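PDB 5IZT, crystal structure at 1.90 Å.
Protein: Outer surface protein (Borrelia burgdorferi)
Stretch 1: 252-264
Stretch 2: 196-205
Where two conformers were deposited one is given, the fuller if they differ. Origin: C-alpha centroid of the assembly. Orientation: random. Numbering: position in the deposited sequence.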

# COMPACT_ATOMS: atom_id res chain seq x y z
N PHE A 252 3.66 -4.99 -3.27
CA PHE A 252 2.68 -4.58 -4.28
C PHE A 252 1.55 -5.59 -4.39
O PHE A 252 0.38 -5.21 -4.53
CB PHE A 252 3.33 -4.38 -5.66
CG PHE A 252 2.35 -3.91 -6.69
CD1 PHE A 252 1.89 -2.58 -6.66
CD2 PHE A 252 1.84 -4.78 -7.64
CE1 PHE A 252 0.95 -2.14 -7.59
CE2 PHE A 252 0.88 -4.35 -8.58
CZ PHE A 252 0.45 -3.02 -8.56
N TYR A 253 1.87 -6.88 -4.35
CA TYR A 253 0.81 -7.89 -4.39
C TYR A 253 -0.10 -7.77 -3.18
O TYR A 253 -1.33 -7.96 -3.30
CB TYR A 253 1.42 -9.30 -4.45
CG TYR A 253 2.39 -9.49 -5.60
CD1 TYR A 253 2.25 -8.77 -6.78
CD2 TYR A 253 3.47 -10.38 -5.49
CE1 TYR A 253 3.15 -8.92 -7.84
CE2 TYR A 253 4.39 -10.54 -6.56
CZ TYR A 253 4.21 -9.82 -7.72
OH TYR A 253 5.11 -9.98 -8.78
N ALA A 254 0.47 -7.45 -2.02
CA ALA A 254 -0.33 -7.27 -0.81
C ALA A 254 -1.24 -6.05 -0.91
O ALA A 254 -2.37 -6.07 -0.40
CB ALA A 254 0.59 -7.15 0.41
N LEU A 255 -0.75 -4.98 -1.53
CA LEU A 255 -1.56 -3.79 -1.75
C LEU A 255 -2.80 -4.11 -2.58
O LEU A 255 -3.88 -3.54 -2.35
CB LEU A 255 -0.72 -2.72 -2.45
CG LEU A 255 -1.44 -1.47 -2.93
CD1 LEU A 255 -2.04 -0.69 -1.74
CD2 LEU A 255 -0.44 -0.61 -3.73
N MET A 256 -2.66 -5.02 -3.55
CA MET A 256 -3.74 -5.51 -4.40
C MET A 256 -4.46 -6.71 -3.81
O MET A 256 -5.18 -7.41 -4.53
CB MET A 256 -3.18 -5.86 -5.78
CG MET A 256 -2.37 -4.73 -6.35
SD MET A 256 -3.51 -3.43 -6.83
CE MET A 256 -3.98 -4.07 -8.44
N ASP A 257 -4.28 -6.96 -2.50
CA ASP A 257 -4.98 -8.03 -1.77
C ASP A 257 -4.75 -9.41 -2.38
O ASP A 257 -5.62 -10.29 -2.31
CB ASP A 257 -6.47 -7.71 -1.66
CG ASP A 257 -6.73 -6.47 -0.81
OD1 ASP A 257 -6.14 -6.36 0.28
OD2 ASP A 257 -7.52 -5.61 -1.23
N PHE A 258 -3.56 -9.62 -2.94
CA PHE A 258 -3.17 -10.89 -3.54
C PHE A 258 -4.22 -11.40 -4.52
O PHE A 258 -4.46 -12.61 -4.64
CB PHE A 258 -2.86 -11.92 -2.45
CG PHE A 258 -1.74 -11.49 -1.53
CD1 PHE A 258 -0.42 -11.52 -1.96
CD2 PHE A 258 -2.02 -11.02 -0.27
CE1 PHE A 258 0.61 -11.10 -1.12
CE2 PHE A 258 -1.00 -10.60 0.58
CZ PHE A 258 0.30 -10.63 0.16
N ASP A 259 -4.84 -10.47 -5.25
CA ASP A 259 -5.86 -10.78 -6.27
C ASP A 259 -5.15 -10.98 -7.61
O ASP A 259 -4.76 -10.01 -8.27
CB ASP A 259 -6.89 -9.66 -6.32
CG ASP A 259 -8.06 -9.93 -7.28
OD1 ASP A 259 -7.89 -10.52 -8.36
OD2 ASP A 259 -9.19 -9.50 -6.97
N GLN A 260 -5.00 -12.24 -8.03
CA GLN A 260 -4.24 -12.54 -9.24
C GLN A 260 -4.82 -11.81 -10.45
O GLN A 260 -4.08 -11.26 -11.27
CB GLN A 260 -4.24 -14.05 -9.50
CG GLN A 260 -3.60 -14.46 -10.82
CD GLN A 260 -4.02 -15.86 -11.30
OE1 GLN A 260 -5.20 -16.23 -11.26
NE2 GLN A 260 -3.04 -16.64 -11.74
N TYR A 261 -6.15 -11.80 -10.57
CA TYR A 261 -6.78 -11.12 -11.71
C TYR A 261 -6.38 -9.66 -11.78
O TYR A 261 -5.94 -9.17 -12.83
CB TYR A 261 -8.29 -11.23 -11.61
CG TYR A 261 -8.99 -10.56 -12.77
CD1 TYR A 261 -8.98 -11.12 -14.04
CD2 TYR A 261 -9.58 -9.31 -12.61
CE1 TYR A 261 -9.63 -10.50 -15.10
CE2 TYR A 261 -10.21 -8.66 -13.66
CZ TYR A 261 -10.23 -9.26 -14.90
OH TYR A 261 -10.84 -8.62 -15.95
N LYS A 262 -6.56 -8.92 -10.68
CA LYS A 262 -6.27 -7.48 -10.69
C LYS A 262 -4.79 -7.22 -10.93
O LYS A 262 -4.43 -6.28 -11.63
CB LYS A 262 -6.71 -6.83 -9.38
CG LYS A 262 -8.18 -6.99 -9.04
CD LYS A 262 -8.60 -6.09 -7.87
CE LYS A 262 -7.60 -6.10 -6.72
NZ LYS A 262 -8.18 -5.50 -5.47
N ILE A 263 -3.92 -8.02 -10.31
CA ILE A 263 -2.48 -7.82 -10.50
C ILE A 263 -2.09 -8.08 -11.96
O ILE A 263 -1.28 -7.33 -12.53
CB ILE A 263 -1.69 -8.71 -9.52
CG1 ILE A 263 -2.00 -8.31 -8.07
CG2 ILE A 263 -0.16 -8.62 -9.77
CD1 ILE A 263 -1.54 -9.38 -7.07
N GLU A 264 -2.65 -9.13 -12.57
CA GLU A 264 -2.35 -9.38 -13.97
C GLU A 264 -2.86 -8.25 -14.86
O GLU A 264 -2.18 -7.86 -15.82
CB GLU A 264 -2.95 -10.72 -14.42
CG GLU A 264 -2.66 -11.09 -15.87
CD GLU A 264 -1.22 -11.53 -16.12
OE1 GLU A 264 -0.74 -11.42 -17.28
OE2 GLU A 264 -0.56 -11.99 -15.18
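Stretch 2 196-205: NKTQNNFGFR

Stretch 1 offers a break between two helices. The first runs through Leu255, the chain leaves helical geometry at Met256, and Asp257 and Phe258 both take positive phi before the second helix starts at Gln260. Stretch 2 enters from a helix that includes Asn196, then continues as an irregular loop laid over that break. Two CA pairs set its course: Thr198 CA lies 5.7 Å from Ala254 CA, and Phe204 CA lies 6.6 Å from Phe258 CA, so the loop advances from the end of the first helix toward the start of the second. With stretch 2 mostly loop, no crossing angle describes the contact.

Phe258 is the center of the arrangement. Its left-handed backbone, phi/psi 51/37, is accompanied by a hydrogen bond from Phe258 N to Tyr253 O at 2.8 Å, and its CB points toward stretch 2. The m rotamer sends the ring along the bend of the loop, where Phe258 CE2 lies 3.5 Å from Gln199 O and Phe258 CZ lies 3.8 Å from Thr198 O, the latter near the ring plane, where the slightly positive C-H edge suits a carbonyl oxygen. Asn200 covers one face of the ring, its CB 3.9 Å from the ring centroid of Phe258 and nearly on the normal.

That placement of Asn200 goes with its t rotamer, which turns the amide back into its own loop. Asn200 OD1 accepts from Phe202 N at 2.9 Å and from Phe204 N at 3.2 Å, while Asn200 ND2 gives a weak bond to Phe204 O at 2.7 Å. One side chain thus bonds across the turn with its polar end and offers its CB to an aromatic face. Gly203, at phi 64, supplies a backbone shape that glycine adopts readily.

Phe204, bonded in this way, points its CB toward stretch 1, and its t rotamer lays the ring into a pocket formed by both helices and the break between them. The edge of Phe258 meets the face of Phe204, with planes at 61° and Phe258 CD1 3.9 Å from Phe204 CD2. Tyr253, in the m rotamer, brings its CD2 to 3.5 Å from Phe204 CE2, the two rings meeting obliquely. From the second helix, Ile263 CD1 reaches Phe204 CE1 at 3.8 Å. That helix is capped by Asp259, whose CB points away from stretch 2 and whose OD1 accepts from Lys262 N at 3.1 Å.

Phe202 is more exposed and adds a lighter contact, its CD1 3.8 Å from Phe258 CB and its ring edge facing Asp257 O, 3.7 Å from Phe202 CE1.

No direct hydrogen bond joins the stretches. Where the first helix ends, a water lies 2.7 Å from Ala254 O and 2.8 Å from Lys197 O, hydrogen-bonded to each by geometry, bridging two carbonyls that cannot bond each other. The rule to read here is economical: polar groups of the loop bond within the loop, and aromatic side chains make most of the contact.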

# COMPACT_ATOMS: atom_id res chain seq x y z
N ASN A 196 -2.56 -9.56 9.81
CA ASN A 196 -2.76 -10.88 9.21
C ASN A 196 -3.05 -10.78 7.72
O ASN A 196 -2.59 -11.62 6.94
CB ASN A 196 -3.89 -11.64 9.91
CG ASN A 196 -3.95 -13.10 9.50
OD1 ASN A 196 -4.88 -13.52 8.80
ND2 ASN A 196 -2.94 -13.87 9.89
N LYS A 197 -3.82 -9.77 7.30
CA LYS A 197 -4.16 -9.63 5.89
C LYS A 197 -2.99 -9.15 5.04
O LYS A 197 -3.07 -9.26 3.81
CB LYS A 197 -5.34 -8.68 5.72
CG LYS A 197 -6.66 -9.31 6.06
CD LYS A 197 -7.81 -8.39 5.71
CE LYS A 197 -7.84 -7.19 6.64
NZ LYS A 197 -9.02 -6.32 6.37
N THR A 198 -1.94 -8.60 5.64
CA THR A 198 -0.79 -8.21 4.83
C THR A 198 0.05 -9.41 4.40
O THR A 198 0.98 -9.25 3.60
CB THR A 198 0.11 -7.23 5.59
OG1 THR A 198 0.77 -7.92 6.65
CG2 THR A 198 -0.70 -6.09 6.16
N GLN A 199 -0.27 -10.60 4.88
CA GLN A 199 0.45 -11.80 4.46
C GLN A 199 -0.37 -12.59 3.45
O GLN A 199 -1.60 -12.57 3.45
CB GLN A 199 0.80 -12.68 5.66
CG GLN A 199 1.34 -11.90 6.85
CD GLN A 199 2.62 -11.16 6.51
OE1 GLN A 199 3.62 -11.77 6.14
NE2 GLN A 199 2.59 -9.83 6.62
N ASN A 200 0.34 -13.29 2.57
CA ASN A 200 -0.31 -14.15 1.59
C ASN A 200 -0.83 -15.38 2.32
O ASN A 200 -0.08 -16.31 2.60
CB ASN A 200 0.67 -14.53 0.49
CG ASN A 200 0.12 -15.59 -0.43
OD1 ASN A 200 -1.07 -15.92 -0.39
ND2 ASN A 200 0.99 -16.13 -1.28
N ASN A 201 -2.13 -15.39 2.61
CA ASN A 201 -2.81 -16.55 3.19
C ASN A 201 -3.61 -17.33 2.16
O ASN A 201 -4.52 -18.08 2.54
CB ASN A 201 -3.72 -16.11 4.34
CG ASN A 201 -3.00 -15.25 5.36
OD1 ASN A 201 -1.92 -15.61 5.83
ND2 ASN A 201 -3.59 -14.10 5.68
N PHE A 202 -3.31 -17.17 0.87
CA PHE A 202 -4.14 -17.73 -0.20
C PHE A 202 -3.40 -18.70 -1.11
O PHE A 202 -3.95 -19.10 -2.14
CB PHE A 202 -4.73 -16.61 -1.08
CG PHE A 202 -5.45 -15.52 -0.34
CD1 PHE A 202 -5.46 -14.23 -0.84
CD2 PHE A 202 -6.15 -15.79 0.83
CE1 PHE A 202 -6.12 -13.21 -0.17
CE2 PHE A 202 -6.82 -14.78 1.51
CZ PHE A 202 -6.81 -13.49 1.00
N GLY A 203 -2.16 -19.09 -0.78
CA GLY A 203 -1.38 -19.87 -1.73
C GLY A 203 -1.08 -19.13 -3.01
O GLY A 203 -0.75 -19.74 -4.04
N PHE A 204 -1.18 -17.80 -2.98
CA PHE A 204 -0.83 -16.98 -4.13
C PHE A 204 0.63 -17.22 -4.48
O PHE A 204 1.48 -17.33 -3.60
CB PHE A 204 -1.09 -15.52 -3.77
CG PHE A 204 -0.54 -14.52 -4.73
CD1 PHE A 204 -1.33 -13.99 -5.73
CD2 PHE A 204 0.76 -14.07 -4.60
CE1 PHE A 204 -0.83 -13.05 -6.61
CE2 PHE A 204 1.27 -13.12 -5.46
CZ PHE A 204 0.48 -12.61 -6.47
N ARG A 205 0.92 -17.29 -5.78
CA ARG A 205 2.30 -17.43 -6.23
C ARG A 205 2.58 -16.52 -7.41
O ARG A 205 1.73 -16.33 -8.28
CB ARG A 205 2.63 -18.88 -6.60
CG ARG A 205 4.07 -19.26 -6.29
CD ARG A 205 4.37 -20.69 -6.66
NE ARG A 205 5.69 -21.12 -6.20
CZ ARG A 205 6.81 -21.00 -6.91
NH1 ARG A 205 6.78 -20.46 -8.13
NH2 ARG A 205 7.96 -21.43 -6.41
O HOH W 1 -3.36 -7.52 1.70